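Local coordinates for putative lipoprotein (Bacteroides ovatus, PDB 3OQQ), which is of unknown function but, as a putative extracellular lipoprotein rich in antiparallel beta strands, binds several calcium ions, at residues Y64-V67 and S68-A72; D140-D144 and E145-D149; A225-L229 and S230-I234; K387-V390 and G391-H394; Y405-F408 and T409-V412. All coordinates share one frame; numbering follows the deposited sequence. Where two conformers were deposited one is given.

Contact 1: residues Y64-V67 and S68-A72; sequences YNTV and SGTEA
Thr66 OG1 is gripped by two other hydroxyls at the end of a beta hairpin: Thr70 OG1 lies 2.8 Å from Thr66 OG1, and Ser68 OG lies 3.0 Å from the same Thr66 OG1. Either partner of each pair could be the donor. All three hydroxyls hang between their own backbone N and carbonyl carbon (chi1 near 70° in Thr66), the rotation that gathers them on one side of the loop. The methyl of Thr66, opposite its carbonyl carbon, packs through CG2 on Ala72 CB at 3.6 Å. The backbone closes the same loop: a type I turn runs from Thr66 to Gly69, with Gly69 N bonded to Thr66 O, and Thr66 N gives a nearly straight bond of 2.9 Å to Thr70 O. Gly69 has a positive phi of 101°, a backbone conformation that favours glycine. Where strand 59-65 ends and strand 71-80 begins, Tyr64 and Ala72 form a hydrogen-bonded antiparallel pair, with Ala72 N 2.7 Å from Tyr64 O. On the sheet face these two share, Ala72 CB sits over one face of the Tyr64 ring, 3.8 Å from its centroid, a CH-pi contact, while Tyr64 OH bonds to Asp108. The turn is thus fixed twice, by backbone bonds across it and by a hydroxyl network whose protons can be shared in more than one way.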
loop_
_atom_site.group_PDB
_atom_site.type_symbol
_atom_site.label_atom_id
_atom_site.label_comp_id
_atom_site.label_asym_id
_atom_site.label_seq_id
_atom_site.Cartn_x
_atom_site.Cartn_y
_atom_site.Cartn_z
ATOM N N TYR A 64 20.729 15.124 2.263
ATOM C CA TYR A 64 20.717 16.491 1.774
ATOM C C TYR A 64 21.937 16.802 0.895
ATOM O O TYR A 64 22.991 16.176 1.035
ATOM C CB TYR A 64 20.646 17.477 2.963
ATOM C CG TYR A 64 21.901 17.548 3.825
ATOM C CD1 TYR A 64 22.057 16.720 4.933
ATOM C CD2 TYR A 64 22.880 18.515 3.589
ATOM C CE1 TYR A 64 23.177 16.821 5.758
ATOM C CE2 TYR A 64 24.002 18.625 4.408
ATOM C CZ TYR A 64 24.140 17.781 5.496
ATOM O OH TYR A 64 25.239 17.884 6.307
ATOM N N ASN A 65 21.784 17.812 0.025
ATOM C CA ASN A 65 22.819 18.316 -0.862
ATOM C C ASN A 65 23.682 19.281 -0.112
ATOM O O ASN A 65 23.167 20.193 0.548
ATOM C CB ASN A 65 22.188 19.006 -2.087
ATOM C CG ASN A 65 21.338 18.069 -2.893
ATOM O OD1 ASN A 65 21.748 16.960 -3.196
ATOM N ND2 ASN A 65 20.121 18.463 -3.219
ATOM N N THR A 66 24.998 19.086 -0.202
ATOM C CA THR A 66 25.952 19.949 0.460
ATOM C C THR A 66 26.354 21.074 -0.448
ATOM O O THR A 66 26.170 20.999 -1.665
ATOM C CB THR A 66 27.201 19.175 0.915
ATOM O OG1 THR A 66 27.961 18.778 -0.231
ATOM C CG2 THR A 66 26.890 17.993 1.868
ATOM N N VAL A 67 26.955 22.096 0.159
ATOM C CA VAL A 67 27.441 23.297 -0.506
ATOM C C VAL A 67 28.588 22.937 -1.499
ATOM O O VAL A 67 28.891 23.727 -2.387
ATOM C CB VAL A 67 27.853 24.351 0.566
ATOM C CG1 VAL A 67 29.167 23.993 1.272
ATOM C CG2 VAL A 67 27.890 25.763 -0.009
ATOM N N SER A 68 29.205 21.741 -1.358
ATOM C CA SER A 68 30.291 21.284 -2.236
ATOM C C SER A 68 29.766 20.451 -3.428
ATOM O O SER A 68 30.525 20.208 -4.367
ATOM C CB SER A 68 31.326 20.484 -1.453
ATOM O OG SER A 68 30.820 19.212 -1.089
ATOM N N GLY A 69 28.500 20.042 -3.397
ATOM C CA GLY A 69 27.919 19.250 -4.474
ATOM C C GLY A 69 27.824 17.760 -4.184
ATOM O O GLY A 69 27.522 16.956 -5.075
ATOM N N THR A 70 28.080 17.377 -2.941
ATOM C CA THR A 70 28.001 15.977 -2.539
ATOM C C THR A 70 26.665 15.768 -1.777
ATOM O O THR A 70 25.921 16.722 -1.512
ATOM C CB THR A 70 29.267 15.593 -1.713
ATOM O OG1 THR A 70 29.279 16.301 -0.469
ATOM C CG2 THR A 70 30.596 15.847 -2.481
ATOM N N GLU A 71 26.346 14.535 -1.455
ATOM C CA GLU A 71 25.153 14.279 -0.680
ATOM C C GLU A 71 25.551 13.768 0.686
ATOM O O GLU A 71 26.477 12.959 0.822
ATOM C CB GLU A 71 24.148 13.364 -1.379
ATOM C CG GLU A 71 24.656 12.021 -1.856
ATOM C CD GLU A 71 23.525 11.219 -2.470
ATOM O OE1 GLU A 71 23.059 11.598 -3.570
ATOM O OE2 GLU A 71 23.046 10.268 -1.809
ATOM N N ALA A 72 24.895 14.311 1.705
ATOM C CA ALA A 72 25.192 13.956 3.076
ATOM C C ALA A 72 23.963 13.446 3.749
ATOM O O ALA A 72 22.855 13.672 3.260
ATOM C CB ALA A 72 25.743 15.167 3.820
#

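Contact 2: residues D140-D144 and E145-D149; sequences DSWYD and EDFND. With CA (calcium ion), chain B; CA (calcium ion), chain C.
A two-calcium site draws on the loop between strands 122-131 and 150-161, and a short 3-10 turn at 142-144 leads into it. Glu145 N bonds to Trp142 O at 3.2 Å, approaching from above the carbonyl plane. Glu145 CG also lies 3.2 Å from Trp142 O, set there by chi1 (-61°), opposite its own carbonyl carbon. A bend at chi2 turns the carboxylate, whose OE1 accepts from a water that ligates the chain C calcium and accepts from Asp146 N, a second-shell role; OE2 bonds to Leu139. Asp146 OD1 bridges the ions, 2.5 Å from the chain C calcium and 2.7 Å from the chain B calcium, and Asp149 OD1 bridges them too. Each carboxylate chelates one ion: Asp146 OD2, also bonded by Arg398 N, is 2.4 Å from the chain B calcium, and Asp149 OD2 is 2.5 Å from the chain C calcium. Asn148, Glu132, Gly186 and Glu397 bring further ligands. Away from the metals, CE3 of Trp142 meets CZ of Phe147 rim to rim at 3.6 Å, planes at 69°. Tyr143 lies over the Trp142 face, and both pack against helix 408-413, Tyr143 also touching helix 401-404.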
loop_
_atom_site.group_PDB
_atom_site.type_symbol
_atom_site.label_atom_id
_atom_site.label_comp_id
_atom_site.label_asym_id
_atom_site.label_seq_id
_atom_site.Cartn_x
_atom_site.Cartn_y
_atom_site.Cartn_z
ATOM N N ASP A 140 -8.059 -23.031 13.493
ATOM C CA ASP A 140 -8.016 -22.485 14.864
ATOM C C ASP A 140 -6.674 -21.784 15.052
ATOM O O ASP A 140 -6.647 -20.616 15.448
ATOM C CB ASP A 140 -8.243 -23.569 15.939
ATOM C CG ASP A 140 -9.695 -23.956 16.150
ATOM O OD1 ASP A 140 -10.569 -23.047 16.120
ATOM O OD2 ASP A 140 -9.959 -25.162 16.391
ATOM N N SER A 141 -5.571 -22.445 14.633
ATOM C CA SER A 141 -4.250 -21.798 14.622
ATOM C C SER A 141 -4.188 -21.103 13.276
ATOM O O SER A 141 -3.692 -21.661 12.290
ATOM C CB SER A 141 -3.124 -22.807 14.838
ATOM O OG SER A 141 -3.311 -23.502 16.059
ATOM N N TRP A 142 -4.835 -19.925 13.206
ATOM C CA TRP A 142 -4.995 -19.170 11.969
ATOM C C TRP A 142 -3.665 -18.864 11.274
ATOM O O TRP A 142 -3.638 -18.768 10.061
ATOM C CB TRP A 142 -5.810 -17.891 12.208
ATOM C CG TRP A 142 -5.184 -16.908 13.153
ATOM C CD1 TRP A 142 -5.459 -16.761 14.481
ATOM C CD2 TRP A 142 -4.271 -15.849 12.808
ATOM N NE1 TRP A 142 -4.780 -15.678 14.985
ATOM C CE2 TRP A 142 -4.032 -15.106 13.982
ATOM C CE3 TRP A 142 -3.632 -15.456 11.610
ATOM C CZ2 TRP A 142 -3.173 -13.999 14.008
ATOM C CZ3 TRP A 142 -2.763 -14.372 11.636
ATOM C CH2 TRP A 142 -2.524 -13.670 12.830
ATOM N N TYR A 143 -2.560 -18.800 12.016
ATOM C CA TYR A 143 -1.253 -18.514 11.420
ATOM C C TYR A 143 -0.591 -19.801 10.862
ATOM O O TYR A 143 0.557 -19.771 10.460
ATOM C CB TYR A 143 -0.348 -17.775 12.412
ATOM C CG TYR A 143 -0.601 -18.143 13.855
ATOM C CD1 TYR A 143 -0.301 -19.416 14.335
ATOM C CD2 TYR A 143 -1.124 -17.215 14.747
ATOM C CE1 TYR A 143 -0.515 -19.754 15.671
ATOM C CE2 TYR A 143 -1.332 -17.540 16.087
ATOM C CZ TYR A 143 -1.027 -18.812 16.544
ATOM O OH TYR A 143 -1.273 -19.145 17.854
ATOM N N ASP A 144 -1.348 -20.906 10.795
ATOM C CA ASP A 144 -0.976 -22.166 10.160
ATOM C C ASP A 144 -1.427 -22.111 8.671
ATOM O O ASP A 144 -1.079 -22.981 7.872
ATOM C CB ASP A 144 -1.582 -23.374 10.899
ATOM C CG ASP A 144 -0.650 -23.986 11.936
ATOM O OD1 ASP A 144 0.579 -23.772 11.838
ATOM O OD2 ASP A 144 -1.135 -24.727 12.795
ATOM N N GLU A 145 -2.202 -21.063 8.311
ATOM C CA GLU A 145 -2.587 -20.764 6.921
ATOM C C GLU A 145 -1.336 -20.265 6.219
ATOM O O GLU A 145 -0.409 -19.838 6.914
ATOM C CB GLU A 145 -3.721 -19.698 6.854
ATOM C CG GLU A 145 -5.034 -20.077 7.538
ATOM C CD GLU A 145 -5.861 -21.220 6.981
ATOM O OE1 GLU A 145 -5.371 -21.963 6.102
ATOM O OE2 GLU A 145 -7.001 -21.398 7.466
ATOM N N ASP A 146 -1.279 -20.316 4.868
ATOM C CA ASP A 146 -0.067 -19.911 4.159
ATOM C C ASP A 146 0.024 -18.383 3.861
ATOM O O ASP A 146 1.126 -17.891 3.577
ATOM C CB ASP A 146 0.162 -20.751 2.871
ATOM C CG ASP A 146 -0.931 -20.814 1.804
ATOM O OD1 ASP A 146 -1.943 -20.086 1.927
ATOM O OD2 ASP A 146 -0.768 -21.585 0.845
ATOM N N PHE A 147 -1.103 -17.652 3.932
ATOM C CA PHE A 147 -1.184 -16.195 3.696
ATOM C C PHE A 147 -0.568 -15.771 2.352
ATOM O O PHE A 147 0.043 -14.705 2.269
ATOM C CB PHE A 147 -0.567 -15.377 4.851
ATOM C CG PHE A 147 -1.554 -15.182 5.981
ATOM C CD1 PHE A 147 -1.711 -16.159 6.970
ATOM C CD2 PHE A 147 -2.366 -14.048 6.028
ATOM C CE1 PHE A 147 -2.656 -15.999 7.993
ATOM C CE2 PHE A 147 -3.309 -13.884 7.052
ATOM C CZ PHE A 147 -3.455 -14.864 8.020
ATOM N N ASN A 148 -0.764 -16.568 1.300
ATOM C CA ASN A 148 -0.227 -16.174 -0.012
ATOM C C ASN A 148 -1.326 -16.226 -1.076
ATOM O O ASN A 148 -1.025 -16.172 -2.264
ATOM C CB ASN A 148 0.961 -17.057 -0.404
ATOM C CG ASN A 148 0.520 -18.477 -0.644
ATOM O OD1 ASN A 148 -0.675 -18.759 -0.639
ATOM N ND2 ASN A 148 1.446 -19.379 -0.896
ATOM N N ASP A 149 -2.596 -16.380 -0.647
ATOM C CA ASP A 149 -3.755 -16.522 -1.554
ATOM C C ASP A 149 -3.860 -15.365 -2.520
ATOM O O ASP A 149 -4.189 -15.583 -3.692
ATOM C CB ASP A 149 -5.035 -16.745 -0.763
ATOM C CG ASP A 149 -4.885 -17.983 0.126
ATOM O OD1 ASP A 149 -3.880 -18.741 -0.057
ATOM O OD2 ASP A 149 -5.732 -18.179 1.011
HETATM CA CA CA B . -2.286 -20.526 -0.720
HETATM CA CA CA C . -4.453 -20.002 2.193
HETATM O O HOH W 1 -3.901 -21.650 3.875
HETATM O O HOH W 2 -4.380 -21.651 0.506
HETATM O O HOH W 3 -6.643 -20.896 1.906
#

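Contact 3: residues A225-L229 and S230-I234; sequences AKEEL and STKNI
Glu227 and Lys232 reach toward each other with extended chains that cross at about a right angle, forming a salt bridge round a bend in the chain. Lys232 NZ meets Glu227 OE2 at 3.1 Å, on the syn side of that oxygen and 17° out of the carboxylate plane. The other oxygen is joined to the same amine through a water, which donates to Glu227 OE1 and accepts from Lys232 NZ. Ser230 joins from beside them, its OG turned opposite the backbone N (chi1 179°). There the hydroxyl gives a weak bond to Glu227 OE2, 3.5 Å from Ser230 OG, and accepts from Lys232 N at 3.2 Å, closing an ST turn. Glu227 OE2 is thus shared by an ammonium group and a more distant hydroxyl. The bend coincides with a G1 beta bulge, in which Leu229 and Ser230 both face Ile208 of strand 205-215. Strand 221-230 pairs there with strand 205-215, and Glu227 and Ser230 also pack on strand 234-242, into which the loop leads.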
loop_
_atom_site.group_PDB
_atom_site.type_symbol
_atom_site.label_atom_id
_atom_site.label_comp_id
_atom_site.label_asym_id
_atom_site.label_seq_id
_atom_site.Cartn_x
_atom_site.Cartn_y
_atom_site.Cartn_z
ATOM N N ALA A 225 -3.376 -0.938 -21.055
ATOM C CA ALA A 225 -4.562 -0.060 -21.149
ATOM C C ALA A 225 -4.320 1.185 -20.343
ATOM O O ALA A 225 -3.584 1.150 -19.360
ATOM C CB ALA A 225 -5.823 -0.753 -20.638
ATOM N N LYS A 226 -4.966 2.279 -20.726
ATOM C CA LYS A 226 -4.831 3.562 -20.043
ATOM C C LYS A 226 -5.935 4.466 -20.464
ATOM O O LYS A 226 -6.331 4.453 -21.631
ATOM C CB LYS A 226 -3.467 4.216 -20.362
ATOM C CG LYS A 226 -3.170 5.536 -19.659
ATOM C CD LYS A 226 -1.770 6.015 -20.033
ATOM C CE LYS A 226 -1.162 6.892 -18.976
ATOM N NZ LYS A 226 0.288 7.117 -19.204
ATOM N N GLU A 227 -6.457 5.218 -19.493
ATOM C CA GLU A 227 -7.419 6.298 -19.659
ATOM C C GLU A 227 -6.854 7.449 -18.863
ATOM O O GLU A 227 -6.601 7.289 -17.668
ATOM C CB GLU A 227 -8.841 5.918 -19.211
ATOM C CG GLU A 227 -9.870 6.957 -19.635
ATOM C CD GLU A 227 -11.318 6.544 -19.491
ATOM O OE1 GLU A 227 -11.629 5.340 -19.653
ATOM O OE2 GLU A 227 -12.159 7.444 -19.278
ATOM N N GLU A 228 -6.667 8.594 -19.508
ATOM C CA GLU A 228 -6.027 9.760 -18.888
ATOM C C GLU A 228 -6.965 10.911 -18.545
ATOM O O GLU A 228 -7.833 11.276 -19.342
ATOM C CB GLU A 228 -4.950 10.317 -19.824
ATOM C CG GLU A 228 -3.713 9.458 -19.904
ATOM C CD GLU A 228 -2.545 10.192 -20.521
ATOM O OE1 GLU A 228 -1.859 10.941 -19.788
ATOM O OE2 GLU A 228 -2.339 10.048 -21.746
ATOM N N LEU A 229 -6.724 11.519 -17.365
ATOM C CA LEU A 229 -7.372 12.744 -16.859
ATOM C C LEU A 229 -8.903 12.764 -17.044
ATOM O O LEU A 229 -9.482 13.761 -17.484
ATOM C CB LEU A 229 -6.726 13.968 -17.572
ATOM C CG LEU A 229 -5.198 14.058 -17.543
ATOM C CD1 LEU A 229 -4.701 15.107 -18.499
ATOM C CD2 LEU A 229 -4.689 14.363 -16.165
ATOM N N SER A 230 -9.559 11.653 -16.688
ATOM C CA SER A 230 -10.996 11.519 -16.838
ATOM C C SER A 230 -11.745 12.260 -15.738
ATOM O O SER A 230 -11.326 12.249 -14.581
ATOM C CB SER A 230 -11.374 10.045 -16.815
ATOM O OG SER A 230 -12.777 9.913 -16.944
ATOM N N THR A 231 -12.882 12.860 -16.094
ATOM C CA THR A 231 -13.766 13.573 -15.164
ATOM C C THR A 231 -14.910 12.672 -14.717
ATOM O O THR A 231 -15.766 13.112 -13.953
ATOM C CB THR A 231 -14.333 14.848 -15.817
ATOM O OG1 THR A 231 -15.013 14.497 -17.035
ATOM C CG2 THR A 231 -13.268 15.907 -16.046
ATOM N N LYS A 232 -14.940 11.427 -15.215
ATOM C CA LYS A 232 -15.961 10.421 -14.892
ATOM C C LYS A 232 -15.930 10.026 -13.408
ATOM O O LYS A 232 -14.849 10.002 -12.802
ATOM C CB LYS A 232 -15.737 9.136 -15.720
ATOM C CG LYS A 232 -15.979 9.269 -17.222
ATOM C CD LYS A 232 -15.489 8.004 -17.912
ATOM C CE LYS A 232 -15.573 8.083 -19.412
ATOM N NZ LYS A 232 -15.104 6.819 -20.042
ATOM N N ASN A 233 -17.100 9.637 -12.868
ATOM C CA ASN A 233 -17.245 9.075 -11.521
ATOM C C ASN A 233 -16.603 7.680 -11.476
ATOM O O ASN A 233 -15.902 7.329 -10.525
ATOM C CB ASN A 233 -18.730 8.992 -11.147
ATOM C CG ASN A 233 -19.333 10.330 -10.776
ATOM O OD1 ASN A 233 -18.660 11.367 -10.783
ATOM N ND2 ASN A 233 -20.599 10.322 -10.376
ATOM N N ILE A 234 -16.829 6.902 -12.545
ATOM C CA ILE A 234 -16.283 5.562 -12.697
ATOM C C ILE A 234 -15.446 5.513 -13.971
ATOM O O ILE A 234 -15.936 5.769 -15.067
ATOM C CB ILE A 234 -17.395 4.463 -12.701
ATOM C CG1 ILE A 234 -18.281 4.528 -11.424
ATOM C CG2 ILE A 234 -16.767 3.066 -12.884
ATOM C CD1 ILE A 234 -19.692 3.874 -11.593
HETATM O O HOH W 4 -13.865 4.494 -18.359
#

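Contact 4: residues K387-V390 and G391-H394; sequences KLPV and GTRH
Thr392 folds back on Pro389 and Leu388 at the close of a type I turn, and its branches part the work between them. CB of Thr392 stands 3.4 Å from Pro389 O and 4.1 Å from Leu388 CB. From there OG1 turns beside the backbone N (chi1 -49°) and donates to Pro389 O at 2.8 Å, while OG1 also lies 3.7 Å from Pro389 CD. The other branch, CG2, is opposite the backbone N and meets Leu388 CD1 at 3.8 Å, the leucine and threonine side chains crossing at about a right angle. Thr392 N gives the turn bond, 3.0 Å to Pro389 O. Both donors therefore serve one carbonyl oxygen and arrive from the same face of its plane, so that a single residue secures the turn with backbone and hydroxyl together. The turn takes the chain out of strand 385-388, which pairs with strand 122-131. Leu388 packs on Val128 and Met130 of that neighbour, Val390 on Thr126 and on Glu153 of strand 150-161, and the chain then runs on to strand 394-395.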
loop_
_atom_site.group_PDB
_atom_site.type_symbol
_atom_site.label_atom_id
_atom_site.label_comp_id
_atom_site.label_asym_id
_atom_site.label_seq_id
_atom_site.Cartn_x
_atom_site.Cartn_y
_atom_site.Cartn_z
ATOM N N LYS A 387 -0.632 -6.438 6.443
ATOM C CA LYS A 387 0.050 -5.424 5.645
ATOM C C LYS A 387 1.448 -5.284 6.224
ATOM O O LYS A 387 1.630 -4.935 7.401
ATOM C CB LYS A 387 -0.730 -4.112 5.662
ATOM C CG LYS A 387 -0.183 -3.054 4.715
ATOM C CD LYS A 387 -1.170 -1.893 4.652
ATOM C CE LYS A 387 -0.972 -0.873 5.740
ATOM N NZ LYS A 387 -1.924 0.258 5.590
ATOM N N LEU A 388 2.436 -5.603 5.391
ATOM C CA LEU A 388 3.824 -5.752 5.813
ATOM C C LEU A 388 4.814 -4.845 5.081
ATOM O O LEU A 388 4.500 -4.385 3.985
ATOM C CB LEU A 388 4.205 -7.244 5.528
ATOM C CG LEU A 388 3.210 -8.331 6.004
ATOM C CD1 LEU A 388 3.703 -9.702 5.682
ATOM C CD2 LEU A 388 2.960 -8.258 7.514
ATOM N N PRO A 389 6.069 -4.688 5.587
ATOM C CA PRO A 389 7.093 -3.961 4.802
ATOM C C PRO A 389 7.213 -4.570 3.410
ATOM O O PRO A 389 7.065 -5.789 3.247
ATOM C CB PRO A 389 8.354 -4.145 5.646
ATOM C CG PRO A 389 7.824 -4.244 7.047
ATOM C CD PRO A 389 6.646 -5.154 6.879
ATOM N N VAL A 390 7.403 -3.725 2.403
ATOM C CA VAL A 390 7.316 -4.097 0.977
ATOM C C VAL A 390 8.247 -5.268 0.590
ATOM O O VAL A 390 7.831 -6.127 -0.189
ATOM C CB VAL A 390 7.463 -2.883 0.020
ATOM C CG1 VAL A 390 8.852 -2.244 0.114
ATOM C CG2 VAL A 390 7.093 -3.260 -1.421
ATOM N N GLY A 391 9.424 -5.341 1.189
ATOM C CA GLY A 391 10.354 -6.433 0.894
ATOM C C GLY A 391 9.989 -7.796 1.457
ATOM O O GLY A 391 10.675 -8.770 1.152
ATOM N N THR A 392 8.923 -7.900 2.288
ATOM C CA THR A 392 8.584 -9.182 2.931
ATOM C C THR A 392 8.160 -10.212 1.900
ATOM O O THR A 392 7.261 -9.958 1.074
ATOM C CB THR A 392 7.540 -9.019 4.024
ATOM O OG1 THR A 392 7.938 -7.945 4.870
ATOM C CG2 THR A 392 7.344 -10.308 4.851
ATOM N N ARG A 393 8.834 -11.377 1.953
ATOM C CA ARG A 393 8.598 -12.510 1.040
ATOM C C ARG A 393 7.384 -13.324 1.455
ATOM O O ARG A 393 7.162 -13.518 2.653
ATOM C CB ARG A 393 9.832 -13.431 1.024
ATOM C CG ARG A 393 11.035 -12.753 0.380
ATOM C CD ARG A 393 12.255 -13.136 1.136
ATOM N NE ARG A 393 13.464 -12.470 0.656
ATOM C CZ ARG A 393 13.890 -11.286 1.075
ATOM N NH1 ARG A 393 13.167 -10.580 1.929
ATOM N NH2 ARG A 393 15.040 -10.799 0.640
ATOM N N HIS A 394 6.639 -13.856 0.486
ATOM C CA HIS A 394 5.489 -14.701 0.809
ATOM C C HIS A 394 5.928 -16.175 0.894
ATOM O O HIS A 394 6.990 -16.563 0.387
ATOM C CB HIS A 394 4.333 -14.505 -0.197
ATOM C CG HIS A 394 4.692 -14.882 -1.602
ATOM N ND1 HIS A 394 5.455 -14.050 -2.391
ATOM C CD2 HIS A 394 4.421 -16.020 -2.293
ATOM C CE1 HIS A 394 5.605 -14.682 -3.551
ATOM N NE2 HIS A 394 4.973 -15.856 -3.550
#

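Contact 5: residues Y405-F408 and T409-V412; sequences YPDF and TKWV
One face of the Phe408 ring carries the CG2 methyl of Val412, 3.7 Å from the ring centroid and 16° off the normal, a CH-pi contact one helical turn along. Trp411 approaches the same ring obliquely, its plane inclined at 42°; Phe408 CE1 comes to the edge of the indole, 3.8 Å from Trp411 CZ3. Both aromatic side chains leave the helix opposite their backbone N (chi1 -177° in Phe408), which carries them into a cluster with Trp422. Phe401 also meets Phe408 edge-to-face. Along the helix backbone, Val412 N bonds to Phe408 O at 2.9 Å and Trp411 N to Asp407 O at 3.3 Å. At the start of the helix one water accepts from Thr409 N at 2.8 Å and donates to Tyr405 O; a second connects Pro406 O with Thr409 OG1. Asp407 OD1 makes a long salt bridge of 3.8 Å to Lys410 NZ, whereas its OD2 bonds to Asn425. The chemistry implies a helix held by aromatic packing on its buried side, with waters bridging its first turn and at most a long charge pair beside it.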
loop_
_atom_site.group_PDB
_atom_site.type_symbol
_atom_site.label_atom_id
_atom_site.label_comp_id
_atom_site.label_asym_id
_atom_site.label_seq_id
_atom_site.Cartn_x
_atom_site.Cartn_y
_atom_site.Cartn_z
ATOM N N TYR A 405 7.858 -17.657 8.940
ATOM C CA TYR A 405 8.264 -16.588 9.853
ATOM C C TYR A 405 8.237 -17.105 11.313
ATOM O O TYR A 405 7.204 -16.966 11.978
ATOM C CB TYR A 405 7.368 -15.321 9.643
ATOM C CG TYR A 405 7.676 -14.666 8.316
ATOM C CD1 TYR A 405 8.729 -13.762 8.193
ATOM C CD2 TYR A 405 7.008 -15.056 7.155
ATOM C CE1 TYR A 405 9.088 -13.235 6.952
ATOM C CE2 TYR A 405 7.377 -14.560 5.907
ATOM C CZ TYR A 405 8.420 -13.649 5.811
ATOM O OH TYR A 405 8.818 -13.184 4.587
ATOM N N PRO A 406 9.370 -17.674 11.842
ATOM C CA PRO A 406 9.344 -18.255 13.209
ATOM C C PRO A 406 9.116 -17.268 14.362
ATOM O O PRO A 406 8.816 -17.711 15.464
ATOM C CB PRO A 406 10.726 -18.921 13.349
ATOM C CG PRO A 406 11.200 -19.126 11.938
ATOM C CD PRO A 406 10.657 -17.957 11.167
ATOM N N ASP A 407 9.300 -15.960 14.146
ATOM C CA ASP A 407 9.052 -14.973 15.207
ATOM C C ASP A 407 7.657 -14.322 15.105
ATOM O O ASP A 407 7.322 -13.469 15.938
ATOM C CB ASP A 407 10.134 -13.909 15.186
ATOM C CG ASP A 407 11.481 -14.474 15.585
ATOM O OD1 ASP A 407 11.506 -15.474 16.333
ATOM O OD2 ASP A 407 12.497 -13.915 15.160
ATOM N N PHE A 408 6.849 -14.714 14.087
ATOM C CA PHE A 408 5.507 -14.152 13.861
ATOM C C PHE A 408 4.595 -14.316 15.086
ATOM O O PHE A 408 4.052 -13.312 15.548
ATOM C CB PHE A 408 4.825 -14.770 12.621
ATOM C CG PHE A 408 3.457 -14.205 12.266
ATOM C CD1 PHE A 408 3.316 -12.889 11.835
ATOM C CD2 PHE A 408 2.316 -14.996 12.345
ATOM C CE1 PHE A 408 2.061 -12.375 11.495
ATOM C CE2 PHE A 408 1.069 -14.487 11.981
ATOM C CZ PHE A 408 0.950 -13.185 11.545
ATOM N N THR A 409 4.415 -15.559 15.601
ATOM C CA THR A 409 3.478 -15.771 16.734
ATOM C C THR A 409 3.945 -15.031 17.983
ATOM O O THR A 409 3.096 -14.560 18.743
ATOM C CB THR A 409 3.192 -17.247 17.028
ATOM O OG1 THR A 409 4.376 -17.836 17.542
ATOM C CG2 THR A 409 2.705 -18.007 15.784
ATOM N N LYS A 410 5.270 -14.858 18.150
ATOM C CA LYS A 410 5.829 -14.096 19.284
ATOM C C LYS A 410 5.319 -12.648 19.251
ATOM O O LYS A 410 4.931 -12.115 20.280
ATOM C CB LYS A 410 7.364 -14.133 19.293
ATOM C CG LYS A 410 7.936 -15.419 19.866
ATOM C CD LYS A 410 9.453 -15.467 19.688
ATOM C CE LYS A 410 10.034 -16.758 20.197
ATOM N NZ LYS A 410 11.465 -16.909 19.809
ATOM N N TRP A 411 5.309 -12.040 18.067
ATOM C CA TRP A 411 4.793 -10.697 17.833
ATOM C C TRP A 411 3.264 -10.680 18.008
ATOM O O TRP A 411 2.732 -9.800 18.706
ATOM C CB TRP A 411 5.180 -10.248 16.434
ATOM C CG TRP A 411 4.628 -8.916 16.015
ATOM C CD1 TRP A 411 5.091 -7.686 16.385
ATOM C CD2 TRP A 411 3.637 -8.686 15.003
ATOM N NE1 TRP A 411 4.403 -6.702 15.722
ATOM C CE2 TRP A 411 3.512 -7.286 14.854
ATOM C CE3 TRP A 411 2.874 -9.531 14.172
ATOM C CZ2 TRP A 411 2.640 -6.709 13.920
ATOM C CZ3 TRP A 411 2.031 -8.958 13.234
ATOM C CH2 TRP A 411 1.912 -7.561 13.119
ATOM N N VAL A 412 2.562 -11.648 17.374
ATOM C CA VAL A 412 1.098 -11.739 17.475
ATOM C C VAL A 412 0.690 -11.842 18.948
ATOM O O VAL A 412 -0.057 -10.989 19.434
ATOM C CB VAL A 412 0.476 -12.899 16.639
ATOM C CG1 VAL A 412 -1.029 -13.055 16.946
ATOM C CG2 VAL A 412 0.678 -12.666 15.132
HETATM O O HOH W 5 5.847 -17.654 14.417
HETATM O O HOH W 6 7.012 -17.447 17.334
#

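In chain order the contacts run from 1 to 5, one closing before the next opens. Contact 1 stands apart in the DUF4841 range, its centre about 48 Å from that of contact 2, across the chain's centre. Contacts 3 to 5 lie in the DUF4842 range, contact 3 about 30 Å, centre to centre, from contact 4. Contacts 2, 4 and 5 gather: centres of 2 and 5 are about 13 Å apart, those of 4 and 5 about 14 Å. Contact 2 connects strands 122-131 and 150-161, and strand 385-388 of contact 4 pairs with 122-131. Tyr143 packs on Phe408 and Thr409, Asn148 touches His394, and Tyr405 OH probably bonds to Arg393 O. Distant residues thus converge in the region holding the paired calcium ions.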